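Local coordinates for protein catalase-3 (PDB 4AJ9) that breaks hydrogen peroxide down to oxygen and water with a heme cofactor, and so probably protects the cell from peroxide damage, at residues A87-A92 and F126-G131; A170-S175 and A468-N473; K236-W241 and S520-S525; R596-K601 and R612-L617. One frame throughout, in Å; residues are numbered along the deposited sequence.

Contact 1. Residues A87-A92 and F126-G131; sequences ASFLGA and FYTDEG
In the antiparallel sheet of the catalase domain, the loop that leads into strand 96-104 folds over the end of strand 121-128, and Phe89, Thr128 and Phe126 meet there with Ser88 and Glu130 beside them. The Phe89 ring lies against Phe126 with its CE2 atom over one face of that ring, nearer the rim than the middle; the closest atoms, CE2 of Phe89 and CE2 of Phe126, are 3.7 Å apart. The centroids are 4.5 Å apart and the planes inclined at 36°, a tilted pair that is neither a parallel stack nor a T-shape. At Thr128 chi1 (85°) parts the two branches: CG2, anti to the carbonyl carbon, comes up to Phe89 CB at 3.6 Å.

The hydroxyl branch of Thr128 is tied up in its own turn. OG1 accepts from Glu130 N at 2.9 Å, forming an ST turn, and donates to Gly131 O at 2.6 Å in the carbonyl plane, on a lone pair. Beyond it, Ser88 OG donates to Asp129 OD1, at a modelled separation so short that its exact length is doubtful. Ser88 CB packs 3.5 Å from Glu130 CD, and a water accepts from Ser88 N and donates to Glu130 OE1, while OE2 of this glutamate forms a salt bridge with Arg416. Phe133 also meets Phe89, and Phe75 approaches Phe126 edge-to-face. The contact thus sets an oblique aromatic pair beside the two-residue turn of the β-hairpin 121-128/131-138, in the antiparallel β-barrel of catalases.

Contact 2. Residues A170-S175 and A468-N473; sequences ATAHDS and ASHVTN
Two helix N-termini meet here: Asp174, in the first turn of helix 174-182, binds the backbone just ahead of helix 474-487, where Asn473 is the N-cap residue. The contact joins the start of helix 174-182 to the loop between helices 454-468 and 474-487. Both carboxylate oxygens take part. Asp174 OD1 accepts from Thr472 N at 2.8 Å, with an N-H...O angle of 160°. OD2 is gripped twice, by Thr472 OG1 at 2.8 Å and by Asn473 N at 2.9 Å; these two donors arrive on its syn side but from opposite faces of the carboxylate plane. Thr472 OG1 stands between its own backbone N and carbonyl carbon (chi1 72°), which brings it round to the carboxylate, and the two side chains cross at about a right angle. Three donors, two of them backbone N-H groups at a helix start, should stabilise the negative charge and probably help keep Asp174 ionised. Asn473 itself turns OD1 to Val476 N, capping that helix.

Val471 CG1 is 3.8 Å from Asp174 OD2, and a water accepting from Asp174 N donates to His470 O. Leu402 of a second subunit packs on Asp174 and Asn473, and Ala579 of a third subunit on His470. At the other end of the contact Ala172, at the centre of an inverse gamma turn, supplies a CH-pi contact to the imidazole, whose ND1 is hydrogen-bonded to Phe466 O: Ala172 CB stands 4.2 Å from the centroid of the His470 ring, 22° off the ring normal.

Contact 3. Residues K236-W241 and S520-S525; sequences KAALVW and SIFNES
Ile521 and Lys236 bury the most surface here, with Ala238 next, where the loop before helix 241-250 meets the connection leading to strand 533-537. The isoleucine spreads its branches over residues 236-238. CG2, anti to its backbone N, reaches the backbone, 3.6 Å from Lys236 O and 3.8 Å from Ala237 CA; CG1 touches Lys236 CB, and CD1 approaches Ala238 CB at 4.1 Å. Ala238 CB also meets the rim atom CZ of Phe522 at 4.0 Å, so the methyl is shared between an aliphatic tip and an aromatic one.

Beyond CB the lysine chain bends at chi3 (-68°), and its NZ makes a weak hydrogen bond of 3.3 Å to Ser520 O. A second weak bond runs from this ammonium to Gly518 O, Asp207 is a distant ionic partner, and an acetate ion, probably from the crystallisation liquor, lies about 3 Å from the lysine side chain. Glu456 accepts from Ser520 OG, Ile521 N and Phe522 N, fixing the backbone here. Ser520 OG in turn accepts from Asn523 N, an ST motif. The chemistry implies apolar packing at the centre, with the lysine's charge at the margin eased modestly by carbonyl oxygens and probably also by the acetate.

Contact 4. Residues R596-K601 and R612-L617; sequences RVFSGK and RPSQIL
Phe598 is the main projection of this contact, and Pro613, Ser614 and Leu617 on the first turns of helix 612-622 form the surface that receives it. Pro613 CB stands almost squarely over the ring, 4.2 Å from the Phe598 centroid and 11° off the normal, a CH-pi contact centred on the face. Further along the helix Leu617 CD2 comes within 3.7 Å of Phe598 CE2, the two side chains crossing at about a right angle. That same rim carbon, Phe598 CE2, rests 3.6 Å from Pro613 O, while CD2 faces Ser614 OG.

Val597 makes the second bump. Its CG2, set between the backbone N and the carbonyl carbon, presses on the pyrrolidine, 3.6 Å from Pro613 CB and equally near CG, so the CB corner of the proline fits into the angle between the valine methyl and the phenylalanine face. Two waters bridge the polar margin: one donates to Val597 O and accepts from Ser614 N, and the other donates to Phe598 O and lies 2.5 Å from Ser614 OG.

In the C-terminal domain, with its parallel sheet flanked by helices, Phe598 also touches Val590 of strand 587-590, Leu537 of strand 533-537 and Ala636 of helix 634-639. Leu617 reaches Val588, Val590 and Ala636, which seats the loop and helix 612-622 against the sheet beside helix 634-639.

How the contacts relate
The four contacts are separate. Contacts 2 and 3 come nearest, about 6 Å between nearest atoms, and their segments alternate along the chain, so both tie parts of residues 170-241 to parts of residues 468-525. Phe466 touches both, its ring meeting His470 of contact 2 and Trp241 of contact 3. Contact 4, inside the C-terminal domain, lies about 12 Å from contact 3 between nearest atoms and, like contact 2, touches the third subunit. Contact 1 is remote, its centre 57 Å from that of contact 4, and the Phe126 side chain is about 13 Å from a heme; none of the four includes the predicted active-site His65 and Asn138 or the probable heme ligand Tyr352.

Contact 1. Residues A87-A92 and F126-G131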
loop_
_atom_site.group_PDB
_atom_site.type_symbol
_atom_site.label_atom_id
_atom_site.label_comp_id
_atom_site.label_asym_id
_atom_site.label_seq_id
_atom_site.Cartn_x
_atom_site.Cartn_y
_atom_site.Cartn_z
ATOM N N ALA C 87 -18.124 1.576 33.135
ATOM C CA ALA C 87 -17.150 0.717 32.457
ATOM C C ALA C 87 -17.229 -0.721 32.965
ATOM O O ALA C 87 -17.076 -0.978 34.152
ATOM C CB ALA C 87 -15.736 1.266 32.627
ATOM N N SER C 88 -17.461 -1.654 32.050
ATOM C CA SER C 88 -17.730 -3.037 32.411
ATOM C C SER C 88 -16.538 -3.711 33.089
ATOM O O SER C 88 -16.707 -4.524 33.990
ATOM C CB SER C 88 -18.152 -3.834 31.170
ATOM O OG SER C 88 -18.108 -5.228 31.427
ATOM N N PHE C 89 -15.328 -3.381 32.657
ATOM C CA PHE C 89 -14.157 -4.039 33.223
ATOM C C PHE C 89 -13.896 -3.604 34.669
ATOM O O PHE C 89 -13.103 -4.225 35.372
ATOM C CB PHE C 89 -12.920 -3.849 32.336
ATOM C CG PHE C 89 -12.264 -2.494 32.457
ATOM C CD1 PHE C 89 -12.827 -1.378 31.852
ATOM C CD2 PHE C 89 -11.072 -2.349 33.152
ATOM C CE1 PHE C 89 -12.221 -0.143 31.955
ATOM C CE2 PHE C 89 -10.455 -1.116 33.247
ATOM C CZ PHE C 89 -11.032 -0.015 32.658
ATOM N N LEU C 90 -14.570 -2.549 35.110
ATOM C CA LEU C 90 -14.444 -2.096 36.494
ATOM C C LEU C 90 -15.713 -2.365 37.305
ATOM O O LEU C 90 -15.885 -1.829 38.401
ATOM C CB LEU C 90 -14.088 -0.611 36.528
ATOM C CG LEU C 90 -12.712 -0.283 35.936
ATOM C CD1 LEU C 90 -12.553 1.206 35.708
ATOM C CD2 LEU C 90 -11.600 -0.817 36.841
ATOM N N GLY C 91 -16.584 -3.219 36.776
ATOM C CA GLY C 91 -17.927 -3.362 37.314
ATOM C C GLY C 91 -18.154 -4.393 38.410
ATOM O O GLY C 91 -19.256 -4.495 38.934
ATOM N N ALA C 92 -17.131 -5.157 38.767
ATOM C CA ALA C 92 -17.281 -6.124 39.860
ATOM C C ALA C 92 -15.956 -6.460 40.521
ATOM O O ALA C 92 -14.913 -6.508 39.862
ATOM C CB ALA C 92 -17.955 -7.399 39.365
ATOM N N PHE C 126 -7.099 -3.059 27.455
ATOM C CA PHE C 126 -7.990 -3.952 28.184
ATOM C C PHE C 126 -8.926 -4.542 27.157
ATOM O O PHE C 126 -9.621 -3.804 26.465
ATOM C CB PHE C 126 -8.831 -3.178 29.208
ATOM C CG PHE C 126 -8.030 -2.447 30.247
ATOM C CD1 PHE C 126 -7.596 -1.150 30.017
ATOM C CD2 PHE C 126 -7.769 -3.031 31.482
ATOM C CE1 PHE C 126 -6.873 -0.459 30.988
ATOM C CE2 PHE C 126 -7.055 -2.339 32.469
ATOM C CZ PHE C 126 -6.610 -1.052 32.215
ATOM N N TYR C 127 -8.932 -5.862 27.030
ATOM C CA TYR C 127 -9.842 -6.520 26.113
ATOM C C TYR C 127 -11.143 -6.815 26.879
ATOM O O TYR C 127 -11.367 -7.948 27.323
ATOM C CB TYR C 127 -9.210 -7.819 25.594
ATOM C CG TYR C 127 -7.949 -7.656 24.762
ATOM C CD1 TYR C 127 -6.684 -7.566 25.362
ATOM C CD2 TYR C 127 -8.013 -7.638 23.373
ATOM C CE1 TYR C 127 -5.529 -7.439 24.586
ATOM C CE2 TYR C 127 -6.870 -7.515 22.595
ATOM C CZ TYR C 127 -5.633 -7.417 23.207
ATOM O OH TYR C 127 -4.508 -7.294 22.422
ATOM N N THR C 128 -11.983 -5.791 27.057
ATOM C CA THR C 128 -13.170 -5.910 27.913
ATOM C C THR C 128 -14.317 -6.575 27.188
ATOM O O THR C 128 -14.290 -6.713 25.962
ATOM C CB THR C 128 -13.670 -4.546 28.434
ATOM O OG1 THR C 128 -14.534 -3.930 27.454
ATOM C CG2 THR C 128 -12.502 -3.622 28.744
ATOM N N ASP C 129 -15.333 -6.984 27.940
ATOM C CA ASP C 129 -16.487 -7.619 27.312
ATOM C C ASP C 129 -17.403 -6.580 26.664
ATOM O O ASP C 129 -18.436 -6.926 26.112
ATOM C CB ASP C 129 -17.237 -8.513 28.302
ATOM C CG ASP C 129 -17.522 -7.815 29.614
ATOM O OD1 ASP C 129 -17.651 -6.571 29.603
ATOM O OD2 ASP C 129 -17.620 -8.507 30.656
ATOM N N GLU C 130 -16.996 -5.310 26.706
ATOM C CA GLU C 130 -17.701 -4.243 25.984
ATOM C C GLU C 130 -16.753 -3.485 25.047
ATOM O O GLU C 130 -16.887 -2.274 24.839
ATOM C CB GLU C 130 -18.445 -3.304 26.954
ATOM C CG GLU C 130 -19.549 -4.045 27.717
ATOM C CD GLU C 130 -20.418 -3.162 28.607
ATOM O OE1 GLU C 130 -20.113 -1.967 28.799
ATOM O OE2 GLU C 130 -21.432 -3.686 29.114
ATOM N N GLY C 131 -15.796 -4.221 24.483
ATOM C CA GLY C 131 -14.908 -3.687 23.469
ATOM C C GLY C 131 -13.526 -3.403 24.017
ATOM O O GLY C 131 -13.304 -3.459 25.223
HETATM O O HOH W 1 -17.727 -0.615 29.326
#

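Contact 2. Residues A170-S175 and A468-N473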
loop_
_atom_site.group_PDB
_atom_site.type_symbol
_atom_site.label_atom_id
_atom_site.label_comp_id
_atom_site.label_asym_id
_atom_site.label_seq_id
_atom_site.Cartn_x
_atom_site.Cartn_y
_atom_site.Cartn_z
ATOM N N ALA C 170 17.916 10.727 20.470
ATOM C CA ALA C 170 18.529 11.682 21.385
ATOM C C ALA C 170 17.962 13.086 21.243
ATOM O O ALA C 170 17.706 13.560 20.141
ATOM C CB ALA C 170 20.024 11.696 21.174
ATOM N N THR C 171 17.763 13.747 22.375
ATOM C CA THR C 171 17.361 15.146 22.373
ATOM C C THR C 171 18.583 16.055 22.385
ATOM O O THR C 171 18.462 17.276 22.317
ATOM C CB THR C 171 16.471 15.470 23.571
ATOM O OG1 THR C 171 17.065 14.942 24.766
ATOM C CG2 THR C 171 15.084 14.860 23.387
ATOM N N ALA C 172 19.766 15.454 22.445
ATOM C CA ALA C 172 21.012 16.220 22.574
ATOM C C ALA C 172 21.494 16.790 21.249
ATOM O O ALA C 172 22.549 16.409 20.752
ATOM C CB ALA C 172 22.114 15.351 23.216
ATOM N N HIS C 173 20.714 17.693 20.667
ATOM C CA HIS C 173 21.138 18.385 19.455
ATOM C C HIS C 173 20.391 19.697 19.284
ATOM O O HIS C 173 19.356 19.915 19.909
ATOM C CB HIS C 173 20.965 17.511 18.212
ATOM C CG HIS C 173 19.589 16.940 18.056
ATOM N ND1 HIS C 173 18.728 17.341 17.056
ATOM C CD2 HIS C 173 18.935 15.983 18.758
ATOM C CE1 HIS C 173 17.598 16.658 17.152
ATOM N NE2 HIS C 173 17.696 15.831 18.178
ATOM N N ASP C 174 20.919 20.550 18.413
ATOM C CA ASP C 174 20.430 21.915 18.251
ATOM C C ASP C 174 18.916 22.045 18.112
ATOM O O ASP C 174 18.293 22.842 18.816
ATOM C CB ASP C 174 21.106 22.590 17.052
ATOM C CG ASP C 174 22.552 22.945 17.330
ATOM O OD1 ASP C 174 23.297 22.077 17.834
ATOM O OD2 ASP C 174 22.932 24.103 17.075
ATOM N N SER C 175 18.330 21.275 17.201
ATOM C CA SER C 175 16.941 21.504 16.837
ATOM C C SER C 175 16.013 21.233 18.016
ATOM O O SER C 175 15.007 21.925 18.198
ATOM C CB SER C 175 16.544 20.661 15.621
ATOM O OG SER C 175 16.697 19.280 15.869
ATOM N N ALA C 468 22.801 20.213 26.597
ATOM C CA ALA C 468 22.913 21.563 26.075
ATOM C C ALA C 468 24.309 21.861 25.516
ATOM O O ALA C 468 24.464 22.671 24.601
ATOM C CB ALA C 468 22.530 22.576 27.155
ATOM N N SER C 469 25.316 21.198 26.068
ATOM C CA SER C 469 26.683 21.358 25.606
ATOM C C SER C 469 26.874 20.763 24.210
ATOM O O SER C 469 27.905 20.991 23.579
ATOM C CB SER C 469 27.674 20.740 26.597
ATOM O OG SER C 469 27.811 19.349 26.387
ATOM N N HIS C 470 25.878 20.017 23.725
ATOM C CA HIS C 470 25.909 19.512 22.348
ATOM C C HIS C 470 25.366 20.525 21.346
ATOM O O HIS C 470 25.524 20.351 20.134
ATOM C CB HIS C 470 25.116 18.206 22.211
ATOM C CG HIS C 470 25.788 17.021 22.828
ATOM N ND1 HIS C 470 25.754 16.769 24.181
ATOM C CD2 HIS C 470 26.510 16.017 22.276
ATOM C CE1 HIS C 470 26.423 15.659 24.438
ATOM N NE2 HIS C 470 26.894 15.185 23.300
ATOM N N VAL C 471 24.714 21.573 21.845
ATOM C CA VAL C 471 24.114 22.577 20.967
ATOM C C VAL C 471 25.184 23.483 20.395
ATOM O O VAL C 471 25.853 24.201 21.137
ATOM C CB VAL C 471 23.064 23.421 21.717
ATOM C CG1 VAL C 471 22.477 24.487 20.803
ATOM C CG2 VAL C 471 21.967 22.513 22.278
ATOM N N THR C 472 25.360 23.437 19.077
ATOM C CA THR C 472 26.390 24.243 18.424
ATOM C C THR C 472 26.051 25.729 18.363
ATOM O O THR C 472 26.945 26.582 18.451
ATOM C CB THR C 472 26.672 23.755 16.995
ATOM O OG1 THR C 472 25.568 24.096 16.149
ATOM C CG2 THR C 472 26.884 22.249 16.979
ATOM N N ASN C 473 24.775 26.047 18.186
ATOM C CA ASN C 473 24.372 27.441 18.014
ATOM C C ASN C 473 24.360 28.196 19.338
ATOM O O ASN C 473 23.634 27.833 20.256
ATOM C CB ASN C 473 22.998 27.541 17.357
ATOM C CG ASN C 473 22.595 28.978 17.087
ATOM O OD1 ASN C 473 22.168 29.708 17.992
ATOM N ND2 ASN C 473 22.744 29.396 15.845
HETATM O O HOH W 2 23.769 19.258 17.821
#

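Contact 3. Residues K236-W241 and S520-S525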
loop_
_atom_site.group_PDB
_atom_site.type_symbol
_atom_site.label_atom_id
_atom_site.label_comp_id
_atom_site.label_asym_id
_atom_site.label_seq_id
_atom_site.Cartn_x
_atom_site.Cartn_y
_atom_site.Cartn_z
ATOM N N LYS C 236 9.884 2.383 41.685
ATOM C CA LYS C 236 10.598 3.131 40.649
ATOM C C LYS C 236 12.118 3.056 40.847
ATOM O O LYS C 236 12.607 3.140 41.970
ATOM C CB LYS C 236 10.131 4.586 40.612
ATOM C CG LYS C 236 8.731 4.765 40.017
ATOM C CD LYS C 236 8.320 6.225 39.952
ATOM C CE LYS C 236 8.103 6.802 41.353
ATOM N NZ LYS C 236 7.802 8.258 41.304
ATOM N N ALA C 237 12.860 2.879 39.755
ATOM C CA ALA C 237 14.317 2.814 39.826
ATOM C C ALA C 237 14.904 3.352 38.536
ATOM O O ALA C 237 14.311 3.192 37.473
ATOM C CB ALA C 237 14.780 1.373 40.055
ATOM N N ALA C 238 16.063 3.999 38.623
ATOM C CA ALA C 238 16.698 4.567 37.434
ATOM C C ALA C 238 18.204 4.354 37.421
ATOM O O ALA C 238 18.831 4.119 38.453
ATOM C CB ALA C 238 16.375 6.042 37.317
ATOM N N LEU C 239 18.773 4.435 36.226
ATOM C CA LEU C 239 20.199 4.306 36.027
ATOM C C LEU C 239 20.836 5.681 36.214
ATOM O O LEU C 239 20.135 6.644 36.522
ATOM C CB LEU C 239 20.441 3.810 34.603
ATOM C CG LEU C 239 19.659 2.548 34.217
ATOM C CD1 LEU C 239 19.859 2.195 32.734
ATOM C CD2 LEU C 239 20.049 1.371 35.110
ATOM N N VAL C 240 22.155 5.779 36.035
ATOM C CA VAL C 240 22.800 7.082 35.867
ATOM C C VAL C 240 23.213 7.227 34.398
ATOM O O VAL C 240 23.356 6.225 33.700
ATOM C CB VAL C 240 24.003 7.279 36.836
ATOM C CG1 VAL C 240 23.510 7.226 38.283
ATOM C CG2 VAL C 240 25.083 6.228 36.602
ATOM N N TRP C 241 23.369 8.459 33.924
ATOM C CA TRP C 241 23.593 8.688 32.495
ATOM C C TRP C 241 24.835 7.972 31.944
ATOM O O TRP C 241 24.769 7.290 30.912
ATOM C CB TRP C 241 23.632 10.184 32.169
ATOM C CG TRP C 241 23.882 10.453 30.714
ATOM C CD1 TRP C 241 24.913 11.173 30.178
ATOM C CD2 TRP C 241 23.111 9.969 29.604
ATOM N NE1 TRP C 241 24.821 11.179 28.802
ATOM C CE2 TRP C 241 23.726 10.447 28.427
ATOM C CE3 TRP C 241 21.960 9.182 29.492
ATOM C CZ2 TRP C 241 23.219 10.177 27.153
ATOM C CZ3 TRP C 241 21.464 8.899 28.224
ATOM C CH2 TRP C 241 22.094 9.398 27.072
ATOM N N SER C 520 9.556 11.778 43.057
ATOM C CA SER C 520 10.948 11.359 43.232
ATOM C C SER C 520 11.141 9.852 43.013
ATOM O O SER C 520 10.259 9.049 43.313
ATOM C CB SER C 520 11.457 11.757 44.624
ATOM O OG SER C 520 12.689 11.117 44.934
ATOM N N ILE C 521 12.300 9.473 42.483
ATOM C CA ILE C 521 12.640 8.060 42.345
ATOM C C ILE C 521 13.569 7.651 43.484
ATOM O O ILE C 521 13.369 6.627 44.141
ATOM C CB ILE C 521 13.329 7.780 40.992
ATOM C CG1 ILE C 521 12.337 7.969 39.834
ATOM C CG2 ILE C 521 13.913 6.371 40.972
ATOM C CD1 ILE C 521 13.010 8.065 38.478
ATOM N N PHE C 522 14.573 8.486 43.726
ATOM C CA PHE C 522 15.667 8.148 44.630
ATOM C C PHE C 522 15.384 8.399 46.118
ATOM O O PHE C 522 16.179 8.016 46.976
ATOM C CB PHE C 522 16.939 8.877 44.191
ATOM C CG PHE C 522 17.444 8.431 42.856
ATOM C CD1 PHE C 522 18.163 7.264 42.737
ATOM C CD2 PHE C 522 17.174 9.167 41.718
ATOM C CE1 PHE C 522 18.624 6.840 41.509
ATOM C CE2 PHE C 522 17.634 8.749 40.486
ATOM C CZ PHE C 522 18.361 7.581 40.385
ATOM N N ASN C 523 14.254 9.021 46.436
ATOM C CA ASN C 523 13.940 9.260 47.846
ATOM C C ASN C 523 13.241 8.067 48.507
ATOM O O ASN C 523 12.644 8.198 49.572
ATOM C CB ASN C 523 13.118 10.543 48.021
ATOM C CG ASN C 523 11.648 10.342 47.722
ATOM O OD1 ASN C 523 11.270 9.401 47.031
ATOM N ND2 ASN C 523 10.808 11.231 48.246
ATOM N N GLU C 524 13.321 6.901 47.880
ATOM C CA GLU C 524 12.633 5.733 48.411
ATOM C C GLU C 524 13.283 4.431 47.945
ATOM O O GLU C 524 13.677 4.303 46.792
ATOM C CB GLU C 524 11.159 5.771 48.007
ATOM C CG GLU C 524 10.339 4.649 48.602
ATOM C CD GLU C 524 8.845 4.904 48.514
ATOM O OE1 GLU C 524 8.401 5.547 47.536
ATOM O OE2 GLU C 524 8.118 4.465 49.432
ATOM N N SER C 525 13.384 3.466 48.850
ATOM C CA SER C 525 14.053 2.210 48.558
ATOM C C SER C 525 13.073 1.221 47.930
ATOM O O SER C 525 11.858 1.356 48.094
ATOM C CB SER C 525 14.674 1.638 49.837
ATOM O OG SER C 525 13.665 1.328 50.781
HETATM O O HOH W 3 11.743 4.007 44.040
#

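Contact 4. Residues R596-K601 and R612-L617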
loop_
_atom_site.group_PDB
_atom_site.type_symbol
_atom_site.label_atom_id
_atom_site.label_comp_id
_atom_site.label_asym_id
_atom_site.label_seq_id
_atom_site.Cartn_x
_atom_site.Cartn_y
_atom_site.Cartn_z
ATOM N N ARG C 596 42.984 -12.390 42.147
ATOM C CA ARG C 596 44.086 -12.699 41.235
ATOM C C ARG C 596 43.928 -12.148 39.808
ATOM O O ARG C 596 44.904 -12.084 39.055
ATOM C CB ARG C 596 44.349 -14.209 41.192
ATOM C CG ARG C 596 43.169 -15.047 40.727
ATOM C CD ARG C 596 43.631 -16.464 40.424
ATOM N NE ARG C 596 44.774 -16.445 39.517
ATOM C CZ ARG C 596 44.683 -16.542 38.194
ATOM N NH1 ARG C 596 43.497 -16.684 37.612
ATOM N NH2 ARG C 596 45.780 -16.501 37.452
ATOM N N VAL C 597 42.715 -11.756 39.426
ATOM C CA VAL C 597 42.513 -11.233 38.070
ATOM C C VAL C 597 42.440 -9.718 38.069
ATOM O O VAL C 597 42.202 -9.096 37.034
ATOM C CB VAL C 597 41.276 -11.851 37.363
ATOM C CG1 VAL C 597 41.392 -13.369 37.326
ATOM C CG2 VAL C 597 39.979 -11.415 38.039
ATOM N N PHE C 598 42.676 -9.123 39.235
ATOM C CA PHE C 598 42.695 -7.667 39.360
ATOM C C PHE C 598 44.103 -7.077 39.320
ATOM O O PHE C 598 44.264 -5.863 39.233
ATOM C CB PHE C 598 41.959 -7.230 40.630
ATOM C CG PHE C 598 40.489 -7.500 40.579
ATOM C CD1 PHE C 598 40.009 -8.788 40.720
ATOM C CD2 PHE C 598 39.590 -6.474 40.352
ATOM C CE1 PHE C 598 38.652 -9.054 40.655
ATOM C CE2 PHE C 598 38.231 -6.735 40.291
ATOM C CZ PHE C 598 37.768 -8.025 40.439
ATOM N N SER C 599 45.117 -7.935 39.372
ATOM C CA SER C 599 46.501 -7.479 39.229
ATOM C C SER C 599 47.431 -8.627 38.855
ATOM O O SER C 599 47.082 -9.798 39.014
ATOM C CB SER C 599 47.000 -6.833 40.521
ATOM O OG SER C 599 47.257 -7.827 41.498
ATOM N N GLY C 600 48.619 -8.285 38.367
ATOM C CA GLY C 600 49.612 -9.285 38.019
ATOM C C GLY C 600 49.256 -10.077 36.776
ATOM O O GLY C 600 48.643 -9.551 35.846
ATOM N N LYS C 601 49.641 -11.349 36.764
ATOM C CA LYS C 601 49.450 -12.204 35.596
ATOM C C LYS C 601 47.979 -12.495 35.299
ATOM O O LYS C 601 47.542 -12.426 34.148
ATOM C CB LYS C 601 50.219 -13.515 35.773
ATOM C CG LYS C 601 50.603 -13.819 37.213
ATOM C CD LYS C 601 50.145 -15.208 37.651
ATOM C CE LYS C 601 48.643 -15.243 37.931
ATOM N NZ LYS C 601 48.209 -16.548 38.511
ATOM N N ARG C 612 39.620 -5.870 32.248
ATOM C CA ARG C 612 38.171 -6.117 32.278
ATOM C C ARG C 612 37.577 -6.381 33.673
ATOM O O ARG C 612 36.589 -5.752 34.049
ATOM C CB ARG C 612 37.780 -7.216 31.277
ATOM C CG ARG C 612 36.315 -7.659 31.329
ATOM C CD ARG C 612 35.317 -6.518 31.068
ATOM N NE ARG C 612 35.547 -5.805 29.812
ATOM C CZ ARG C 612 35.165 -6.228 28.611
ATOM N NH1 ARG C 612 34.551 -7.393 28.479
ATOM N NH2 ARG C 612 35.416 -5.482 27.533
ATOM N N PRO C 613 38.174 -7.303 34.451
ATOM C CA PRO C 613 37.657 -7.493 35.815
ATOM C C PRO C 613 37.670 -6.180 36.595
ATOM O O PRO C 613 36.657 -5.822 37.202
ATOM C CB PRO C 613 38.626 -8.514 36.420
ATOM C CG PRO C 613 39.146 -9.285 35.219
ATOM C CD PRO C 613 39.274 -8.235 34.137
ATOM N N SER C 614 38.792 -5.460 36.559
ATOM C CA SER C 614 38.887 -4.163 37.225
ATOM C C SER C 614 37.870 -3.151 36.705
ATOM O O SER C 614 37.341 -2.350 37.473
ATOM C CB SER C 614 40.292 -3.572 37.075
ATOM O OG SER C 614 41.262 -4.408 37.667
ATOM N N GLN C 615 37.621 -3.158 35.399
ATOM C CA GLN C 615 36.718 -2.164 34.819
ATOM C C GLN C 615 35.295 -2.404 35.313
ATOM O O GLN C 615 34.563 -1.460 35.607
ATOM C CB GLN C 615 36.760 -2.208 33.286
ATOM C CG GLN C 615 36.048 -1.037 32.616
ATOM C CD GLN C 615 36.684 0.293 32.951
ATOM O OE1 GLN C 615 37.862 0.520 32.663
ATOM N NE2 GLN C 615 35.904 1.193 33.555
ATOM N N ILE C 616 34.916 -3.676 35.391
ATOM C CA ILE C 616 33.599 -4.067 35.881
ATOM C C ILE C 616 33.383 -3.604 37.315
ATOM O O ILE C 616 32.320 -3.077 37.658
ATOM C CB ILE C 616 33.394 -5.594 35.794
ATOM C CG1 ILE C 616 33.355 -6.045 34.330
ATOM C CG2 ILE C 616 32.080 -6.004 36.473
ATOM C CD1 ILE C 616 33.244 -7.548 34.149
ATOM N N LEU C 617 34.388 -3.804 38.164
ATOM C CA LEU C 617 34.251 -3.416 39.566
ATOM C C LEU C 617 34.247 -1.901 39.684
ATOM O O LEU C 617 33.509 -1.338 40.492
ATOM C CB LEU C 617 35.379 -4.004 40.408
ATOM C CG LEU C 617 35.203 -3.896 41.925
ATOM C CD1 LEU C 617 33.889 -4.529 42.338
ATOM C CD2 LEU C 617 36.378 -4.553 42.662
HETATM O O HOH W 4 41.626 -6.592 35.907
HETATM O O HOH W 5 42.536 -3.276 39.518
#